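Local structure of endo-1,4-beta-mannanase (5Y6T) at residues A[68-73]-A[113-118]. The protein probably hydrolyses internal beta-1,4-mannosidic linkages of mannans, as an endo-acting mannanase of glycoside hydrolase family 5. Residues are numbered along the deposited sequence; the frame is centred on the assembly and turned at random.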
ATOM      1  N   ILE A  68      -5.708  -2.767  -3.045  1.00 19.24           N
ATOM      2  CA  ILE A  68      -5.739  -3.650  -4.201  1.00 19.98           C
ATOM      3  C   ILE A  68      -4.485  -3.455  -5.054  1.00 21.62           C
ATOM      4  O   ILE A  68      -3.922  -2.338  -5.189  1.00 20.86           O
ATOM      5  CB  ILE A  68      -7.004  -3.392  -5.065  1.00 21.84           C
ATOM      6  CG1 ILE A  68      -7.124  -4.508  -6.133  1.00 24.38           C
ATOM      7  CG2 ILE A  68      -7.054  -1.981  -5.668  1.00 21.90           C
ATOM      8  CD1 ILE A  68      -8.541  -4.683  -6.641  1.00 25.28           C
ATOM      9  N   TRP A  69      -4.035  -4.533  -5.655  1.00 17.83           N
ATOM     10  CA  TRP A  69      -2.753  -4.547  -6.365  1.00 19.60           C
ATOM     11  C   TRP A  69      -2.967  -4.643  -7.859  1.00 20.74           C
ATOM     12  O   TRP A  69      -3.894  -5.347  -8.314  1.00 20.54           O
ATOM     13  CB  TRP A  69      -1.926  -5.725  -5.933  1.00 19.00           C
ATOM     14  CG  TRP A  69      -1.503  -5.810  -4.498  1.00 20.30           C
ATOM     15  CD1 TRP A  69      -1.882  -5.009  -3.448  1.00 19.53           C
ATOM     16  CD2 TRP A  69      -0.601  -6.767  -3.957  1.00 19.93           C
ATOM     17  NE1 TRP A  69      -1.292  -5.464  -2.263  1.00 20.84           N
ATOM     18  CE2 TRP A  69      -0.500  -6.533  -2.564  1.00 19.22           C
ATOM     19  CE3 TRP A  69       0.118  -7.844  -4.498  1.00 18.72           C
ATOM     20  CZ2 TRP A  69       0.310  -7.322  -1.725  1.00 19.92           C
ATOM     21  CZ3 TRP A  69       0.921  -8.597  -3.665  1.00 20.11           C
ATOM     22  CH2 TRP A  69       1.010  -8.342  -2.300  1.00 19.78           C
ATOM     23  N   VAL A  70      -2.049  -4.045  -8.606  1.00 19.92           N
ATOM     24  CA  VAL A  70      -2.222  -3.955 -10.076  1.00 20.60           C
ATOM     25  C   VAL A  70      -1.111  -4.671 -10.815  1.00 20.25           C
ATOM     26  O   VAL A  70      -1.343  -5.820 -11.233  1.00 21.52           O
ATOM     27  CB  VAL A  70      -2.381  -2.494 -10.559  1.00 20.47           C
ATOM     28  CG1 VAL A  70      -2.630  -2.409 -12.057  1.00 21.58           C
ATOM     29  CG2 VAL A  70      -3.487  -1.759  -9.767  1.00 23.64           C
ATOM     30  N   HIS A  71       0.064  -4.108 -11.019  1.00 18.10           N
ATOM     31  CA  HIS A  71       1.032  -4.777 -11.888  1.00 17.43           C
ATOM     32  C   HIS A  71       1.696  -6.007 -11.249  1.00 19.36           C
ATOM     33  O   HIS A  71       2.154  -6.935 -11.983  1.00 19.24           O
ATOM     34  CB  HIS A  71       2.173  -3.857 -12.314  1.00 18.62           C
ATOM     35  CG  HIS A  71       1.727  -2.574 -12.953  1.00 19.09           C
ATOM     36  ND1 HIS A  71       0.890  -2.534 -14.045  1.00 20.45           N
ATOM     37  CD2 HIS A  71       2.130  -1.306 -12.736  1.00 22.23           C
ATOM     38  CE1 HIS A  71       0.760  -1.277 -14.459  1.00 20.73           C
ATOM     39  NE2 HIS A  71       1.498  -0.509 -13.665  1.00 20.87           N
ATOM     40  N   CYS A  72       1.853  -5.952  -9.932  1.00 19.51           N
ATOM     41  CA  CYS A  72       2.416  -7.082  -9.154  1.00 20.13           C
ATOM     42  C   CYS A  72       3.858  -7.324  -9.582  1.00 20.67           C
ATOM     43  O   CYS A  72       4.720  -6.434  -9.424  1.00 20.50           O
ATOM     44  CB  CYS A  72       1.501  -8.332  -9.255  1.00 19.54           C
ATOM     45  SG  CYS A  72      -0.124  -8.052  -8.500  1.00 21.37           S
ATOM     46  N   ASP A  73       4.156  -8.422 -10.238  1.00 19.63           N
ATOM     47  CA  ASP A  73       5.528  -8.707 -10.654  1.00 19.15           C
ATOM     48  C   ASP A  73       5.824  -8.284 -12.101  1.00 19.88           C
ATOM     49  O   ASP A  73       6.856  -8.544 -12.607  1.00 19.89           O
ATOM     50  CB  ASP A  73       5.790 -10.230 -10.535  1.00 19.89           C
ATOM     51  CG  ASP A  73       4.843 -11.056 -11.415  1.00 22.86           C
ATOM     52  OD1 ASP A  73       4.058 -10.529 -12.190  1.00 20.95           O
ATOM     53  OD2 ASP A  73       4.887 -12.269 -11.356  1.00 27.22           O
ATOM     54  N   VAL A 113     -10.339   3.567  -1.920  1.00 20.37           N
ATOM     55  CA  VAL A 113      -9.492   2.587  -2.606  1.00 20.50           C
ATOM     56  C   VAL A 113      -8.036   3.031  -2.584  1.00 20.38           C
ATOM     57  O   VAL A 113      -7.722   4.164  -2.946  1.00 20.71           O
ATOM     58  CB  VAL A 113      -9.952   2.445  -4.058  1.00 20.24           C
ATOM     59  CG1 VAL A 113      -9.061   1.524  -4.867  1.00 22.35           C
ATOM     60  CG2 VAL A 113     -11.381   1.818  -4.076  1.00 20.26           C
ATOM     61  N   PHE A 114      -7.162   2.108  -2.202  1.00 19.75           N
ATOM     62  CA  PHE A 114      -5.724   2.307  -2.222  1.00 19.65           C
ATOM     63  C   PHE A 114      -5.124   1.354  -3.221  1.00 19.88           C
ATOM     64  O   PHE A 114      -5.297   0.139  -3.103  1.00 20.93           O
ATOM     65  CB  PHE A 114      -5.142   2.173  -0.813  1.00 20.09           C
ATOM     66  CG  PHE A 114      -5.670   3.243   0.138  1.00 20.31           C
ATOM     67  CD1 PHE A 114      -6.959   3.160   0.689  1.00 22.43           C
ATOM     68  CD2 PHE A 114      -4.947   4.386   0.378  1.00 22.57           C
ATOM     69  CE1 PHE A 114      -7.477   4.174   1.530  1.00 21.29           C
ATOM     70  CE2 PHE A 114      -5.457   5.381   1.208  1.00 23.21           C
ATOM     71  CZ  PHE A 114      -6.739   5.296   1.732  1.00 21.18           C
ATOM     72  N   ILE A 115      -4.408   1.909  -4.165  1.00 20.80           N
ATOM     73  CA  ILE A 115      -3.931   1.186  -5.384  1.00 19.00           C
ATOM     74  C   ILE A 115      -2.433   0.995  -5.340  1.00 20.62           C
ATOM     75  O   ILE A 115      -1.699   1.966  -5.309  1.00 19.66           O
ATOM     76  CB  ILE A 115      -4.315   1.912  -6.693  1.00 18.09           C
ATOM     77  CG1 ILE A 115      -5.821   2.255  -6.724  1.00 20.73           C
ATOM     78  CG2 ILE A 115      -3.945   1.077  -7.905  1.00 19.51           C
ATOM     79  CD1 ILE A 115      -6.233   3.177  -7.853  1.00 21.43           C
ATOM     80  N   VAL A 116      -2.026  -0.273  -5.357  1.00 19.86           N
ATOM     81  CA  VAL A 116      -0.642  -0.671  -5.292  1.00 19.97           C
ATOM     82  C   VAL A 116      -0.105  -1.041  -6.663  1.00 19.73           C
ATOM     83  O   VAL A 116      -0.538  -2.015  -7.241  1.00 19.71           O
ATOM     84  CB  VAL A 116      -0.426  -1.841  -4.296  1.00 20.42           C
ATOM     85  CG1 VAL A 116       1.042  -2.065  -4.154  1.00 21.76           C
ATOM     86  CG2 VAL A 116      -1.028  -1.550  -2.915  1.00 21.13           C
ATOM     87  N   LEU A 117       0.917  -0.338  -7.133  1.00 19.53           N
ATOM     88  CA  LEU A 117       1.458  -0.607  -8.475  1.00 19.08           C
ATOM     89  C   LEU A 117       2.260  -1.899  -8.602  1.00 19.51           C
ATOM     90  O   LEU A 117       1.894  -2.768  -9.410  1.00 21.72           O
ATOM     91  CB  LEU A 117       2.304   0.559  -8.922  1.00 19.70           C
ATOM     92  CG  LEU A 117       1.653   1.937  -9.034  1.00 21.46           C
ATOM     93  CD1 LEU A 117       2.643   3.045  -9.452  1.00 21.61           C
ATOM     94  CD2 LEU A 117       0.551   1.942 -10.080  1.00 22.81           C
ATOM     95  N   TRP A 118       3.278  -2.031  -7.761  1.00 19.37           N
ATOM     96  CA  TRP A 118       4.244  -3.061  -7.916  1.00 18.14           C
ATOM     97  C   TRP A 118       4.316  -3.941  -6.679  1.00 20.82           C
ATOM     98  O   TRP A 118       3.994  -3.487  -5.585  1.00 19.99           O
ATOM     99  CB  TRP A 118       5.625  -2.493  -8.187  1.00 18.27           C
ATOM    100  CG  TRP A 118       5.691  -1.614  -9.378  1.00 17.92           C
ATOM    101  CD1 TRP A 118       5.796  -0.264  -9.357  1.00 18.79           C
ATOM    102  CD2 TRP A 118       5.791  -1.996 -10.740  1.00 18.32           C
ATOM    103  NE1 TRP A 118       5.924   0.224 -10.613  1.00 20.97           N
ATOM    104  CE2 TRP A 118       5.964  -0.829 -11.484  1.00 19.69           C
ATOM    105  CE3 TRP A 118       5.812  -3.230 -11.421  1.00 18.92           C
ATOM    106  CZ2 TRP A 118       6.035  -0.835 -12.879  1.00 19.10           C
ATOM    107  CZ3 TRP A 118       5.929  -3.237 -12.755  1.00 19.36           C
ATOM    108  CH2 TRP A 118       6.023  -2.033 -13.491  1.00 20.86           C
TER
HETATM  109  O   HOH W   1       1.025  -4.568  -7.363  1.00 31.57           O
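Ile68 and Phe114 join two parallel strands through a backbone bond. Ile68 N donates to Phe114 O at 2.9 Å, almost straight. Val116 then bonds both ways, its N to Ile68 O and its O to Val70 N. Packing is tightest beside this regular part: Val70 CG2 presses on Ile115 CG2 at 3.4 Å, closer than usual van der Waals contact. On the other face of the sheet, Trp69 and Val116 lie side by side, and Trp69 CD1 meets Val116 CB at 3.6 Å. Beyond Val70 the backbone pairing is less regular, though still buried. A beta bulge shifts the register by one, and Leu117 O takes a weak bond from His71 N and an ordinary one from Cys72 N at 3.2 Å. A water bridges the bulge, accepting from Cys72 N and donating to Val116 O.

The backbone sets His71 CB off-centre over the Trp118 six-membered ring, 3.8 Å from Trp118 CE3. With CG anti to the carbonyl carbon (chi1 -54°), the imidazole runs across Trp118, CD2 over one face near the rim, planes at 43°. Tyr141 and Thr77 hold the imidazole nitrogens; Gln211 holds Trp118 NE1. An alanine in place of Trp118 would probably take away the ring surface that His71 CB and CD2 rest on and leave Gln211 OE1 without this donor. These are neighbouring strands of the (beta/alpha)8 barrel characteristic of family 5 glycoside hydrolases, joined through helix 95-108 by a beta-alpha-beta crossover.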